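Local coordinates for hypothetical protein (Bacteroides eggerthii, PDB 4JGL) that is of unknown function but adopts a streptavidin-like fold, an antiparallel beta-sheet structure carrying two extra alpha helices and bound calcium ions, at residues A[42-47]-A[55-60]. Sequence-based numbering, arbitrary orientation.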
loop_
_atom_site.group_PDB
_atom_site.type_symbol
_atom_site.label_atom_id
_atom_site.label_comp_id
_atom_site.label_asym_id
_atom_site.label_seq_id
_atom_site.Cartn_x
_atom_site.Cartn_y
_atom_site.Cartn_z
ATOM N N THR A 42 9.633 10.769 -3.263
ATOM C CA THR A 42 8.759 10.665 -2.102
ATOM C C THR A 42 7.852 9.445 -2.203
ATOM O O THR A 42 7.067 9.311 -3.140
ATOM C CB THR A 42 7.855 11.883 -1.916
ATOM O OG1 THR A 42 8.631 13.089 -1.915
ATOM C CG2 THR A 42 7.132 11.784 -0.583
ATOM N N PRO A 43 7.913 8.580 -1.198
ATOM C CA PRO A 43 7.215 7.344 -1.385
ATOM C C PRO A 43 5.840 7.269 -0.696
ATOM O O PRO A 43 5.572 7.899 0.307
ATOM C CB PRO A 43 8.147 6.352 -0.717
ATOM C CG PRO A 43 8.729 7.127 0.442
ATOM C CD PRO A 43 8.813 8.553 -0.026
ATOM N N ASP A 44 4.969 6.508 -1.312
ATOM C CA ASP A 44 3.854 5.920 -0.601
ATOM C C ASP A 44 4.361 4.638 0.054
ATOM O O ASP A 44 5.535 4.289 -0.078
ATOM C CB ASP A 44 2.725 5.650 -1.584
ATOM C CG ASP A 44 1.799 6.848 -1.751
ATOM O OD1 ASP A 44 2.141 7.957 -1.259
ATOM O OD2 ASP A 44 0.736 6.670 -2.372
ATOM N N TYR A 45 3.480 3.939 0.747
ATOM C CA TYR A 45 3.872 2.767 1.493
ATOM C C TYR A 45 2.938 1.632 1.144
ATOM O O TYR A 45 1.716 1.836 1.068
ATOM C CB TYR A 45 3.784 3.049 3.002
ATOM C CG TYR A 45 4.537 4.282 3.408
ATOM C CD1 TYR A 45 3.969 5.549 3.313
ATOM C CD2 TYR A 45 5.845 4.185 3.797
ATOM C CE1 TYR A 45 4.675 6.681 3.668
ATOM C CE2 TYR A 45 6.582 5.308 4.166
ATOM C CZ TYR A 45 6.001 6.546 4.077
ATOM O OH TYR A 45 6.706 7.676 4.435
ATOM N N GLY A 46 3.481 0.441 0.988
ATOM C CA GLY A 46 2.682 -0.719 0.742
ATOM C C GLY A 46 2.821 -1.805 1.783
ATOM O O GLY A 46 3.861 -1.937 2.415
ATOM N N TYR A 47 1.798 -2.647 1.869
ATOM C CA TYR A 47 1.787 -3.742 2.833
ATOM C C TYR A 47 1.049 -4.915 2.236
ATOM O O TYR A 47 -0.147 -4.813 1.972
ATOM C CB TYR A 47 1.122 -3.280 4.130
ATOM C CG TYR A 47 1.310 -4.145 5.341
ATOM C CD1 TYR A 47 2.531 -4.282 5.964
ATOM C CD2 TYR A 47 0.245 -4.775 5.925
ATOM C CE1 TYR A 47 2.674 -5.031 7.121
ATOM C CE2 TYR A 47 0.386 -5.538 7.058
ATOM C CZ TYR A 47 1.587 -5.654 7.662
ATOM O OH TYR A 47 1.685 -6.421 8.809
ATOM N N PHE A 55 -3.730 -6.212 -0.071
ATOM C CA PHE A 55 -2.611 -5.326 -0.333
ATOM C C PHE A 55 -3.047 -3.934 0.064
ATOM O O PHE A 55 -4.074 -3.445 -0.422
ATOM C CB PHE A 55 -2.190 -5.364 -1.799
ATOM C CG PHE A 55 -1.144 -4.338 -2.128
ATOM C CD1 PHE A 55 0.153 -4.514 -1.687
ATOM C CD2 PHE A 55 -1.471 -3.180 -2.785
ATOM C CE1 PHE A 55 1.150 -3.545 -1.927
ATOM C CE2 PHE A 55 -0.471 -2.203 -3.043
ATOM C CZ PHE A 55 0.804 -2.389 -2.571
ATOM N N LEU A 56 -2.312 -3.297 0.975
ATOM C CA LEU A 56 -2.640 -1.954 1.409
ATOM C C LEU A 56 -1.655 -0.954 0.846
ATOM O O LEU A 56 -0.467 -1.215 0.791
ATOM C CB LEU A 56 -2.673 -1.870 2.934
ATOM C CG LEU A 56 -3.913 -2.443 3.615
ATOM C CD1 LEU A 56 -4.045 -3.931 3.330
ATOM C CD2 LEU A 56 -3.878 -2.147 5.120
ATOM N N LYS A 57 -2.171 0.194 0.423
ATOM C CA LYS A 57 -1.346 1.280 -0.088
ATOM C C LYS A 57 -1.693 2.546 0.667
ATOM O O LYS A 57 -2.859 2.970 0.671
ATOM C CB LYS A 57 -1.579 1.470 -1.585
ATOM C CG LYS A 57 -0.782 2.633 -2.160
ATOM C CD LYS A 57 -0.811 2.619 -3.675
ATOM C CE LYS A 57 0.089 3.707 -4.260
ATOM N NZ LYS A 57 -0.542 5.037 -4.081
HETATM N N MSE A 58 -0.691 3.157 1.293
HETATM C CA MSE A 58 -0.864 4.331 2.147
HETATM C C MSE A 58 -0.168 5.544 1.586
HETATM O O MSE A 58 0.989 5.468 1.168
HETATM C CB MSE A 58 -0.306 4.007 3.515
HETATM C CG MSE A 58 -0.400 5.137 4.525
HETATM SE SE MSE A 58 -0.210 4.582 6.333
HETATM C CE MSE A 58 1.327 4.753 6.065
ATOM N N HIS A 59 -0.884 6.655 1.623
ATOM C CA HIS A 59 -0.401 7.964 1.209
ATOM C C HIS A 59 -0.545 8.933 2.366
ATOM O O HIS A 59 -1.581 8.993 3.020
ATOM C CB HIS A 59 -1.223 8.451 0.015
ATOM C CG HIS A 59 -0.811 9.773 -0.533
ATOM N ND1 HIS A 59 0.377 9.963 -1.180
ATOM C CD2 HIS A 59 -1.448 10.963 -0.560
ATOM C CE1 HIS A 59 0.474 11.229 -1.560
ATOM N NE2 HIS A 59 -0.626 11.860 -1.196
ATOM N N ASP A 60 0.514 9.695 2.610
ATOM C CA ASP A 60 0.569 10.693 3.686
ATOM C C ASP A 60 0.302 12.106 3.122
ATOM O O ASP A 60 0.957 12.535 2.173
ATOM C CB ASP A 60 1.972 10.619 4.311
ATOM C CG ASP A 60 2.189 11.545 5.478
ATOM O OD1 ASP A 60 1.398 12.440 5.732
ATOM O OD2 ASP A 60 3.233 11.363 6.146
HETATM O O HOH W 1 3.008 9.279 1.083
HETATM O O HOH W 2 4.840 9.318 6.413
#
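Asp44 meets the imidazole of His59 edge-on: OD1 lies 2.7 Å from ND1, almost in the ring plane, and its syn lone pair takes the N-H. The carboxylate itself is turned 60° against that ring. At the Tyr45 ring, Met58 O sits at the edge near CD1, and the CE of selenomethionine Met58 touches CD1 at 3.9 Å; Phe148 and Lys147 of helix 142-153 cover this side of the hairpin. On the other face of the sheet, the Phe55 ring meets Gly46 obliquely, its CZ 4.2 Å from the glycine CA.

Four backbone hydrogen bonds tie Tyr45 to Met58 and Tyr47 to Leu56, in the antiparallel hairpin of strands 44-49 and 54-61. Lys57 runs out extended and bends only at its last torsion (chi4 -74°), bringing NZ 2.7 Å from Asp44 OD2, on the anti lone pair. A methionine in its place would probably leave OD2 without its salt-bridge mate and Tyr136 without its cation-pi partner. Water 1 donates to Asp44 OD1, 2.8 Å away, and accepts from Asp60 N. With lysine, histidine and water all gripping it, this buried carboxylate is probably stabilised as the anion.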